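Local coordinates for integron Cassette Protein Hfx_Cass5 (Unidentified, PDB 3IF4) that is of unknown function, is encoded on a mobile integron gene cassette, and assembles as a pair of identical subunits, at residues A[47-50]-A[51-54]; A[58-61]-A[62-65]; A[73-76]-A[77-80]. One frame throughout, in Å; residues are numbered along the deposited sequence.

Contact 1. Residues A[47-50]-A[51-54]; sequences FPYI and YREA
R52 lies along the ring of Y49, and its side chain can be followed atom by atom. CB lies 3.1 Å from O of Y49. CG is anti to the carbonyl carbon (chi1 -62°), and from there the chain runs extended to NE beside the tyrosine. CD sits over the ring face as a CH-pi contact, 4.0 Å from the Y49 ring centroid. NE gives its hydrogen to OH of Y51 at 3.1 Å. This bond is nearly straight and lies in the guanidinium plane, so it helps fix the rotation of the group. CZ then stands 3.6 Å from the centroid of the Y49 ring. The two planes are only 9° apart, a flat stack with cation-pi character. NH1 rests over CE2 of Y49. NH2 lies near CZ and OH of Y49, but the angle is too poor for a hydrogen bond.

Y51 flanks Y49 obliquely, and the edge of its ring meets O of P48. The backbone adds two bonds. R52 N donates to O of Y49 at 2.8 Å, and E53 N to O of I50 at 3.0 Å. E53 turns its carboxylate to Q90 of the second subunit, and I50 packs on L66. A type I beta turn from F47 to I50 leads into a single short 3-10 turn, with an aromatic-arginine stack on its exposed side.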
ATOM      1  N   PHE A  47     -13.107  -4.200 -16.127  1.00 34.20           N
ATOM      2  CA  PHE A  47     -12.979  -4.848 -14.826  1.00 33.92           C
ATOM      3  C   PHE A  47     -13.588  -4.044 -13.675  1.00 39.87           C
ATOM      4  O   PHE A  47     -12.891  -3.674 -12.726  1.00 39.93           O
ATOM      5  CB  PHE A  47     -11.513  -5.153 -14.535  1.00 35.77           C
ATOM      6  CG  PHE A  47     -10.871  -6.080 -15.531  1.00 31.81           C
ATOM      7  CD1 PHE A  47     -10.271  -5.581 -16.677  1.00 28.69           C
ATOM      8  CD2 PHE A  47     -10.859  -7.452 -15.316  1.00 26.31           C
ATOM      9  CE1 PHE A  47      -9.673  -6.431 -17.595  1.00 26.74           C
ATOM     10  CE2 PHE A  47     -10.253  -8.304 -16.227  1.00 29.47           C
ATOM     11  CZ  PHE A  47      -9.656  -7.789 -17.367  1.00 24.50           C
ATOM     12  N   PRO A  48     -14.906  -3.810 -13.741  1.00 42.81           N
ATOM     13  CA  PRO A  48     -15.656  -2.978 -12.788  1.00 38.80           C
ATOM     14  C   PRO A  48     -15.447  -3.422 -11.348  1.00 35.86           C
ATOM     15  O   PRO A  48     -15.394  -2.592 -10.443  1.00 38.04           O
ATOM     16  CB  PRO A  48     -17.119  -3.226 -13.176  1.00 36.96           C
ATOM     17  CG  PRO A  48     -17.075  -3.775 -14.560  1.00 45.70           C
ATOM     18  CD  PRO A  48     -15.797  -4.534 -14.663  1.00 41.44           C
ATOM     19  N   TYR A  49     -15.342  -4.732 -11.152  1.00 39.08           N
ATOM     20  CA  TYR A  49     -15.263  -5.330  -9.824  1.00 40.59           C
ATOM     21  C   TYR A  49     -13.845  -5.732  -9.450  1.00 36.20           C
ATOM     22  O   TYR A  49     -13.652  -6.488  -8.491  1.00 38.08           O
ATOM     23  CB  TYR A  49     -16.159  -6.575  -9.755  1.00 39.29           C
ATOM     24  CG  TYR A  49     -17.595  -6.301  -9.387  1.00 44.75           C
ATOM     25  CD1 TYR A  49     -18.076  -4.998  -9.275  1.00 43.62           C
ATOM     26  CD2 TYR A  49     -18.483  -7.351  -9.170  1.00 51.54           C
ATOM     27  CE1 TYR A  49     -19.400  -4.750  -8.932  1.00 43.00           C
ATOM     28  CE2 TYR A  49     -19.803  -7.116  -8.835  1.00 49.37           C
ATOM     29  CZ  TYR A  49     -20.259  -5.816  -8.717  1.00 49.42           C
ATOM     30  OH  TYR A  49     -21.581  -5.593  -8.383  1.00 55.42           O
ATOM     31  N   ILE A  50     -12.857  -5.247 -10.202  1.00 31.16           N
ATOM     32  CA  ILE A  50     -11.465  -5.574  -9.893  1.00 30.33           C
ATOM     33  C   ILE A  50     -11.096  -5.257  -8.434  1.00 38.06           C
ATOM     34  O   ILE A  50     -10.311  -5.981  -7.817  1.00 39.20           O
ATOM     35  CB  ILE A  50     -10.466  -4.879 -10.843  1.00 31.87           C
ATOM     36  CG1 ILE A  50      -9.144  -5.650 -10.867  1.00 34.41           C
ATOM     37  CG2 ILE A  50     -10.247  -3.423 -10.454  1.00 26.13           C
ATOM     38  CD1 ILE A  50      -9.259  -7.022 -11.513  1.00 30.46           C
ATOM     39  N   TYR A  51     -11.657  -4.183  -7.883  1.00 35.77           N
ATOM     40  CA  TYR A  51     -11.371  -3.827  -6.495  1.00 36.46           C
ATOM     41  C   TYR A  51     -11.745  -4.975  -5.565  1.00 41.71           C
ATOM     42  O   TYR A  51     -11.134  -5.152  -4.516  1.00 47.40           O
ATOM     43  CB  TYR A  51     -12.106  -2.548  -6.087  1.00 31.63           C
ATOM     44  CG  TYR A  51     -13.607  -2.696  -5.990  1.00 31.36           C
ATOM     45  CD1 TYR A  51     -14.209  -3.082  -4.801  1.00 37.49           C
ATOM     46  CD2 TYR A  51     -14.421  -2.439  -7.078  1.00 36.28           C
ATOM     47  CE1 TYR A  51     -15.581  -3.208  -4.699  1.00 34.61           C
ATOM     48  CE2 TYR A  51     -15.798  -2.569  -6.990  1.00 33.64           C
ATOM     49  CZ  TYR A  51     -16.371  -2.955  -5.798  1.00 37.72           C
ATOM     50  OH  TYR A  51     -17.739  -3.083  -5.700  1.00 39.71           O
ATOM     51  N   ARG A  52     -12.734  -5.768  -5.969  1.00 41.66           N
ATOM     52  CA  ARG A  52     -13.200  -6.891  -5.159  1.00 45.37           C
ATOM     53  C   ARG A  52     -12.175  -8.016  -5.015  1.00 44.64           C
ATOM     54  O   ARG A  52     -12.366  -8.933  -4.224  1.00 46.58           O
ATOM     55  CB  ARG A  52     -14.518  -7.453  -5.701  1.00 46.22           C
ATOM     56  CG  ARG A  52     -15.663  -6.454  -5.683  1.00 50.83           C
ATOM     57  CD  ARG A  52     -17.008  -7.149  -5.717  1.00 57.27           C
ATOM     58  NE  ARG A  52     -18.116  -6.201  -5.609  1.00 68.06           N
ATOM     59  CZ  ARG A  52     -19.394  -6.553  -5.499  1.00 75.09           C
ATOM     60  NH1 ARG A  52     -19.731  -7.837  -5.480  1.00 75.34           N
ATOM     61  NH2 ARG A  52     -20.336  -5.623  -5.408  1.00 78.14           N
ATOM     62  N   GLU A  53     -11.094  -7.963  -5.776  1.00 48.07           N
ATOM     63  CA  GLU A  53     -10.067  -8.986  -5.637  1.00 47.73           C
ATOM     64  C   GLU A  53      -9.195  -8.676  -4.425  1.00 44.88           C
ATOM     65  O   GLU A  53      -8.358  -9.489  -4.024  1.00 45.98           O
ATOM     66  CB  GLU A  53      -9.229  -9.111  -6.914  1.00 41.17           C
ATOM     67  CG  GLU A  53     -10.043  -9.535  -8.134  1.00 40.47           C
ATOM     68  CD  GLU A  53     -10.705 -10.896  -7.958  1.00 41.44           C
ATOM     69  OE1 GLU A  53     -10.094 -11.782  -7.325  1.00 38.27           O
ATOM     70  OE2 GLU A  53     -11.833 -11.083  -8.461  1.00 48.33           O
ATOM     71  N   ALA A  54      -9.409  -7.498  -3.844  1.00 40.76           N
ATOM     72  CA  ALA A  54      -8.700  -7.092  -2.634  1.00 40.80           C
ATOM     73  C   ALA A  54      -7.188  -7.103  -2.838  1.00 43.51           C
ATOM     74  O   ALA A  54      -6.435  -7.467  -1.931  1.00 38.09           O
ATOM     75  CB  ALA A  54      -9.082  -7.999  -1.473  1.00 40.24           C
TER

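Contact 2. Residues A[58-61]-A[62-65]; sequences SWNE and STRS
A G1 beta bulge closes the hairpin between strands 58-60 and 65-67, with R64 and S65 both facing N60. N60 and S65 form the antiparallel hydrogen-bonded pair. N60 N donates to O of S65 at 2.9 Å, almost straight, and S65 N returns a bond to O of N60. R64 has positive phi and psi (43° and 56°), the left-handed conformation expected at the first position of such a bulge.

The side chain of N60 holds the turn from within. Its CG is anti to the backbone N (chi1 -175°), and this carries OD1 over the loop. OD1 accepts from OG of S62 at 2.8 Å and from N of T63 at 3.0 Å. Both donors lie in the plane of the amide carbonyl. OG1 of T63 is also close to OD1, and it shares a hydrogen bond of 2.7 Å with OG of S65. Strand 58-60 is one of the two edge strands of the four-stranded antiparallel sheet, while S65 packs on H39 and T41 of strand 38-42.

W59 spreads one ring face over the backbone of R64 and S65. CH2 of W59 comes to 3.4 Å from C of R64. At the ring edge, W59 NE1 donates in plane to OE1 of E61, a straight bond of 2.8 Å that meets the carboxylate from above its plane. The other oxygen of E61, OE2, uses its syn lone pair for a salt bridge to NH1 of R64 at 3.0 Å. OE2 lies somewhat out of the guanidinium plane of R64. NH1 also hydrogen-bonds to OE1 of Q46.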
ATOM      1  N   SER A  58      -7.257  -1.064  -9.017  1.00 32.00           N
ATOM      2  CA  SER A  58      -8.521  -0.378  -9.243  1.00 33.49           C
ATOM      3  C   SER A  58      -8.838  -0.251 -10.722  1.00 30.55           C
ATOM      4  O   SER A  58      -7.954  -0.352 -11.575  1.00 35.17           O
ATOM      5  CB  SER A  58      -8.501   1.011  -8.614  1.00 35.31           C
ATOM      6  OG  SER A  58      -7.760   0.989  -7.423  1.00 35.50           O
ATOM      7  N   TRP A  59     -10.108  -0.021 -11.017  1.00 29.06           N
ATOM      8  CA  TRP A  59     -10.552   0.171 -12.388  1.00 32.75           C
ATOM      9  C   TRP A  59     -11.078   1.591 -12.521  1.00 37.27           C
ATOM     10  O   TRP A  59     -11.927   2.015 -11.748  1.00 35.22           O
ATOM     11  CB  TRP A  59     -11.640  -0.845 -12.752  1.00 29.62           C
ATOM     12  CG  TRP A  59     -12.289  -0.638 -14.118  1.00 35.52           C
ATOM     13  CD1 TRP A  59     -13.537  -0.132 -14.368  1.00 34.49           C
ATOM     14  CD2 TRP A  59     -11.724  -0.956 -15.403  1.00 32.99           C
ATOM     15  NE1 TRP A  59     -13.780  -0.114 -15.725  1.00 33.93           N
ATOM     16  CE2 TRP A  59     -12.688  -0.613 -16.380  1.00 35.15           C
ATOM     17  CE3 TRP A  59     -10.501  -1.492 -15.818  1.00 34.06           C
ATOM     18  CZ2 TRP A  59     -12.461  -0.785 -17.750  1.00 31.61           C
ATOM     19  CZ3 TRP A  59     -10.276  -1.665 -17.182  1.00 35.08           C
ATOM     20  CH2 TRP A  59     -11.256  -1.315 -18.131  1.00 29.77           C
ATOM     21  N   ASN A  60     -10.550   2.331 -13.484  1.00 31.63           N
ATOM     22  CA  ASN A  60     -11.030   3.674 -13.751  1.00 35.82           C
ATOM     23  C   ASN A  60     -11.837   3.659 -15.041  1.00 42.70           C
ATOM     24  O   ASN A  60     -11.281   3.502 -16.133  1.00 37.50           O
ATOM     25  CB  ASN A  60      -9.855   4.646 -13.857  1.00 39.38           C
ATOM     26  CG  ASN A  60     -10.302   6.082 -14.012  1.00 49.49           C
ATOM     27  OD1 ASN A  60     -10.800   6.487 -15.069  1.00 44.34           O
ATOM     28  ND2 ASN A  60     -10.125   6.868 -12.956  1.00 55.89           N
ATOM     29  N   GLU A  61     -13.151   3.805 -14.917  1.00 44.75           N
ATOM     30  CA  GLU A  61     -14.027   3.617 -16.066  1.00 49.53           C
ATOM     31  C   GLU A  61     -13.886   4.720 -17.117  1.00 49.21           C
ATOM     32  O   GLU A  61     -14.081   4.472 -18.308  1.00 52.70           O
ATOM     33  CB  GLU A  61     -15.486   3.461 -15.627  1.00 59.30           C
ATOM     34  CG  GLU A  61     -16.450   3.141 -16.773  1.00 74.28           C
ATOM     35  CD  GLU A  61     -16.078   1.872 -17.542  1.00 75.45           C
ATOM     36  OE1 GLU A  61     -16.142   0.769 -16.954  1.00 69.73           O
ATOM     37  OE2 GLU A  61     -15.740   1.979 -18.742  1.00 76.10           O
ATOM     38  N   SER A  62     -13.538   5.929 -16.692  1.00 40.12           N
ATOM     39  CA  SER A  62     -13.442   7.030 -17.647  1.00 34.47           C
ATOM     40  C   SER A  62     -12.247   6.845 -18.576  1.00 40.38           C
ATOM     41  O   SER A  62     -12.272   7.279 -19.729  1.00 45.74           O
ATOM     42  CB  SER A  62     -13.369   8.381 -16.933  1.00 36.03           C
ATOM     43  OG  SER A  62     -12.077   8.606 -16.403  1.00 46.41           O
ATOM     44  N   THR A  63     -11.204   6.193 -18.075  1.00 35.59           N
ATOM     45  CA  THR A  63     -10.023   5.921 -18.887  1.00 34.82           C
ATOM     46  C   THR A  63      -9.940   4.436 -19.223  1.00 41.04           C
ATOM     47  O   THR A  63      -8.987   3.985 -19.866  1.00 38.45           O
ATOM     48  CB  THR A  63      -8.727   6.355 -18.177  1.00 33.70           C
ATOM     49  OG1 THR A  63      -8.537   5.561 -16.998  1.00 29.80           O
ATOM     50  CG2 THR A  63      -8.788   7.837 -17.794  1.00 32.01           C
ATOM     51  N   ARG A  64     -10.948   3.685 -18.784  1.00 37.36           N
ATOM     52  CA  ARG A  64     -10.999   2.240 -19.003  1.00 35.83           C
ATOM     53  C   ARG A  64      -9.646   1.563 -18.760  1.00 30.43           C
ATOM     54  O   ARG A  64      -9.108   0.872 -19.629  1.00 30.16           O
ATOM     55  CB  ARG A  64     -11.541   1.921 -20.408  1.00 41.38           C
ATOM     56  CG  ARG A  64     -13.044   2.149 -20.540  1.00 48.62           C
ATOM     57  CD  ARG A  64     -13.578   1.782 -21.916  1.00 65.34           C
ATOM     58  NE  ARG A  64     -13.559   0.341 -22.173  1.00 78.99           N
ATOM     59  CZ  ARG A  64     -14.430  -0.528 -21.662  1.00 86.82           C
ATOM     60  NH1 ARG A  64     -15.392  -0.112 -20.845  1.00 85.18           N
ATOM     61  NH2 ARG A  64     -14.332  -1.818 -21.962  1.00 87.43           N
ATOM     62  N   SER A  65      -9.101   1.752 -17.565  1.00 29.40           N
ATOM     63  CA  SER A  65      -7.798   1.187 -17.248  1.00 29.98           C
ATOM     64  C   SER A  65      -7.738   0.629 -15.833  1.00 29.65           C
ATOM     65  O   SER A  65      -8.414   1.120 -14.932  1.00 29.72           O
ATOM     66  CB  SER A  65      -6.713   2.253 -17.425  1.00 28.49           C
ATOM     67  OG  SER A  65      -7.000   3.404 -16.633  1.00 32.33           O
TER

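Contact 3. Residues A[73-76]-A[77-80]; sequences EWSY and AQWL
W74 and W79 are the tightly packed part of this contact. The side chains cross at about a right angle. The six-membered ring of W74 lies over the five-membered ring of W79, with centroids 3.7 Å apart. The planes are 31° apart, so the pair is oblique. The closest ring atoms are nearer than they should be, so the detail of the overlap is doubtful. CH2 of W74 sits over one face of W79, 3.5 Å from CD1 of W79. W74 has CG anti to its own backbone N (chi1 -171°), which brings the indole to the W79 ring. CD1 of W79 also lies 3.3 Å from O of S75. The second subunit adds to this side: its R72 packs on W74 and its P69 on W79.

S75 is the N-cap of helix 76-89. Its OG accepts from N of Q78 in a weak, long bond of 3.4 Å that is nearly straight. The helical bonds begin at once. W79 N donates to O of S75 at 2.9 Å, and L80 N to O of Y76 at 2.8 Å.

NE1 of W74 stands over the centre of the Y76 ring, 3.5 Å above its plane. OH of Y76 hydrogen-bonds to O of G36 of the second subunit, and the Y76 side chain touches L109 and L113 of helix 107-118.

The looser side is that of Q78, which is exposed. Its extended chain runs back alongside the cap, and OE1 of Q78 lies 3.3 Å from CB of S75. E73, also exposed, barely meets the helix.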
ATOM      1  N   GLU A  73       7.849   5.665  -1.162  1.00 54.14           N
ATOM      2  CA  GLU A  73       8.893   4.976  -0.414  1.00 56.86           C
ATOM      3  C   GLU A  73       8.365   4.546   0.949  1.00 58.16           C
ATOM      4  O   GLU A  73       7.398   5.117   1.468  1.00 39.44           O
ATOM      5  CB  GLU A  73      10.097   5.886  -0.160  1.00 62.11           C
ATOM      6  CG  GLU A  73      10.461   6.859  -1.257  1.00 71.36           C
ATOM      7  CD  GLU A  73      11.581   7.789  -0.814  1.00 82.00           C
ATOM      8  OE1 GLU A  73      11.884   7.814   0.400  1.00 84.78           O
ATOM      9  OE2 GLU A  73      12.159   8.493  -1.669  1.00 85.27           O
ATOM     10  N   TRP A  74       9.031   3.557   1.538  1.00 57.19           N
ATOM     11  CA  TRP A  74       8.779   3.192   2.925  1.00 54.22           C
ATOM     12  C   TRP A  74       9.330   4.274   3.858  1.00 50.55           C
ATOM     13  O   TRP A  74      10.492   4.676   3.745  1.00 49.24           O
ATOM     14  CB  TRP A  74       9.422   1.843   3.256  1.00 50.70           C
ATOM     15  CG  TRP A  74       9.005   1.325   4.597  1.00 51.80           C
ATOM     16  CD1 TRP A  74       9.695   1.432   5.772  1.00 46.89           C
ATOM     17  CD2 TRP A  74       7.785   0.637   4.909  1.00 54.06           C
ATOM     18  NE1 TRP A  74       8.985   0.847   6.792  1.00 49.56           N
ATOM     19  CE2 TRP A  74       7.809   0.353   6.292  1.00 52.02           C
ATOM     20  CE3 TRP A  74       6.676   0.236   4.155  1.00 50.91           C
ATOM     21  CZ2 TRP A  74       6.770  -0.316   6.934  1.00 48.11           C
ATOM     22  CZ3 TRP A  74       5.648  -0.431   4.795  1.00 49.97           C
ATOM     23  CH2 TRP A  74       5.702  -0.699   6.172  1.00 47.46           C
ATOM     24  N   SER A  75       8.491   4.754   4.766  1.00 34.94           N
ATOM     25  CA  SER A  75       8.948   5.684   5.788  1.00 41.94           C
ATOM     26  C   SER A  75       8.313   5.337   7.125  1.00 35.31           C
ATOM     27  O   SER A  75       7.091   5.274   7.231  1.00 33.96           O
ATOM     28  CB  SER A  75       8.601   7.121   5.410  1.00 49.86           C
ATOM     29  OG  SER A  75       8.880   7.997   6.489  1.00 52.38           O
ATOM     30  N   TYR A  76       9.141   5.104   8.139  1.00 33.69           N
ATOM     31  CA  TYR A  76       8.625   4.803   9.473  1.00 37.18           C
ATOM     32  C   TYR A  76       7.831   5.970  10.057  1.00 24.66           C
ATOM     33  O   TYR A  76       6.788   5.766  10.670  1.00 31.93           O
ATOM     34  CB  TYR A  76       9.747   4.363  10.419  1.00 34.87           C
ATOM     35  CG  TYR A  76      10.161   2.918  10.204  1.00 28.73           C
ATOM     36  CD1 TYR A  76       9.309   1.880  10.550  1.00 25.07           C
ATOM     37  CD2 TYR A  76      11.393   2.600   9.642  1.00 24.98           C
ATOM     38  CE1 TYR A  76       9.668   0.562  10.346  1.00 28.57           C
ATOM     39  CE2 TYR A  76      11.770   1.280   9.439  1.00 30.19           C
ATOM     40  CZ  TYR A  76      10.903   0.268   9.792  1.00 34.16           C
ATOM     41  OH  TYR A  76      11.265  -1.040   9.596  1.00 34.04           O
ATOM     42  N   ALA A  77       8.319   7.189   9.852  1.00 25.90           N
ATOM     43  CA  ALA A  77       7.593   8.373  10.293  1.00 26.61           C
ATOM     44  C   ALA A  77       6.183   8.366   9.712  1.00 41.64           C
ATOM     45  O   ALA A  77       5.201   8.484  10.445  1.00 36.96           O
ATOM     46  CB  ALA A  77       8.328   9.637   9.883  1.00 28.29           C
ATOM     47  N   GLN A  78       6.088   8.218   8.393  1.00 41.04           N
ATOM     48  CA  GLN A  78       4.795   8.193   7.721  1.00 42.13           C
ATOM     49  C   GLN A  78       3.924   7.084   8.283  1.00 38.39           C
ATOM     50  O   GLN A  78       2.749   7.299   8.576  1.00 34.83           O
ATOM     51  CB  GLN A  78       4.961   7.978   6.221  1.00 49.51           C
ATOM     52  CG  GLN A  78       5.623   9.119   5.481  1.00 66.14           C
ATOM     53  CD  GLN A  78       5.794   8.807   4.002  1.00 79.16           C
ATOM     54  OE1 GLN A  78       6.825   9.119   3.406  1.00 83.41           O
ATOM     55  NE2 GLN A  78       4.786   8.171   3.408  1.00 81.08           N
ATOM     56  N   TRP A  79       4.497   5.892   8.426  1.00 33.32           N
ATOM     57  CA  TRP A  79       3.730   4.775   8.958  1.00 28.04           C
ATOM     58  C   TRP A  79       3.228   5.045  10.375  1.00 31.02           C
ATOM     59  O   TRP A  79       2.107   4.674  10.714  1.00 31.61           O
ATOM     60  CB  TRP A  79       4.483   3.447   8.836  1.00 23.40           C
ATOM     61  CG  TRP A  79       4.219   2.820   7.494  1.00 34.91           C
ATOM     62  CD1 TRP A  79       5.088   2.727   6.438  1.00 38.27           C
ATOM     63  CD2 TRP A  79       2.979   2.253   7.043  1.00 30.13           C
ATOM     64  NE1 TRP A  79       4.465   2.128   5.366  1.00 39.05           N
ATOM     65  CE2 TRP A  79       3.174   1.825   5.711  1.00 34.79           C
ATOM     66  CE3 TRP A  79       1.727   2.068   7.634  1.00 36.73           C
ATOM     67  CZ2 TRP A  79       2.167   1.214   4.969  1.00 31.82           C
ATOM     68  CZ3 TRP A  79       0.727   1.461   6.894  1.00 43.86           C
ATOM     69  CH2 TRP A  79       0.953   1.041   5.574  1.00 37.72           C
ATOM     70  N   LEU A  80       4.029   5.723  11.191  1.00 29.53           N
ATOM     71  CA  LEU A  80       3.565   6.081  12.525  1.00 30.79           C
ATOM     72  C   LEU A  80       2.383   7.033  12.393  1.00 30.25           C
ATOM     73  O   LEU A  80       1.364   6.862  13.052  1.00 26.80           O
ATOM     74  CB  LEU A  80       4.685   6.697  13.362  1.00 29.14           C
ATOM     75  CG  LEU A  80       4.308   7.120  14.784  1.00 38.72           C
ATOM     76  CD1 LEU A  80       5.280   6.547  15.778  1.00 36.59           C
ATOM     77  CD2 LEU A  80       4.241   8.638  14.903  1.00 44.92           C
TER

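How the contacts relate
From the N terminus, strands 23-32 and 38-42 come first. Contact 1 then forms a short 3-10 turn in the loop before strand 58-60. Contact 2 follows and closes the hairpin from strand 58-60 to strand 65-67. Contact 3 comes last, where the chain enters helix 76-89. The three are in series; none nests in or crosses another. Contacts 1 and 2 touch: CG2 of I50 packs on N of W59 at 3.5 Å, which sets the loop against the edge of the sheet. Contact 3 lies on the opposite side of the chain's centre, its centre about 27 Å from that of contact 1. It packs on helix 107-118. Contacts 1 and 3 both meet the second subunit.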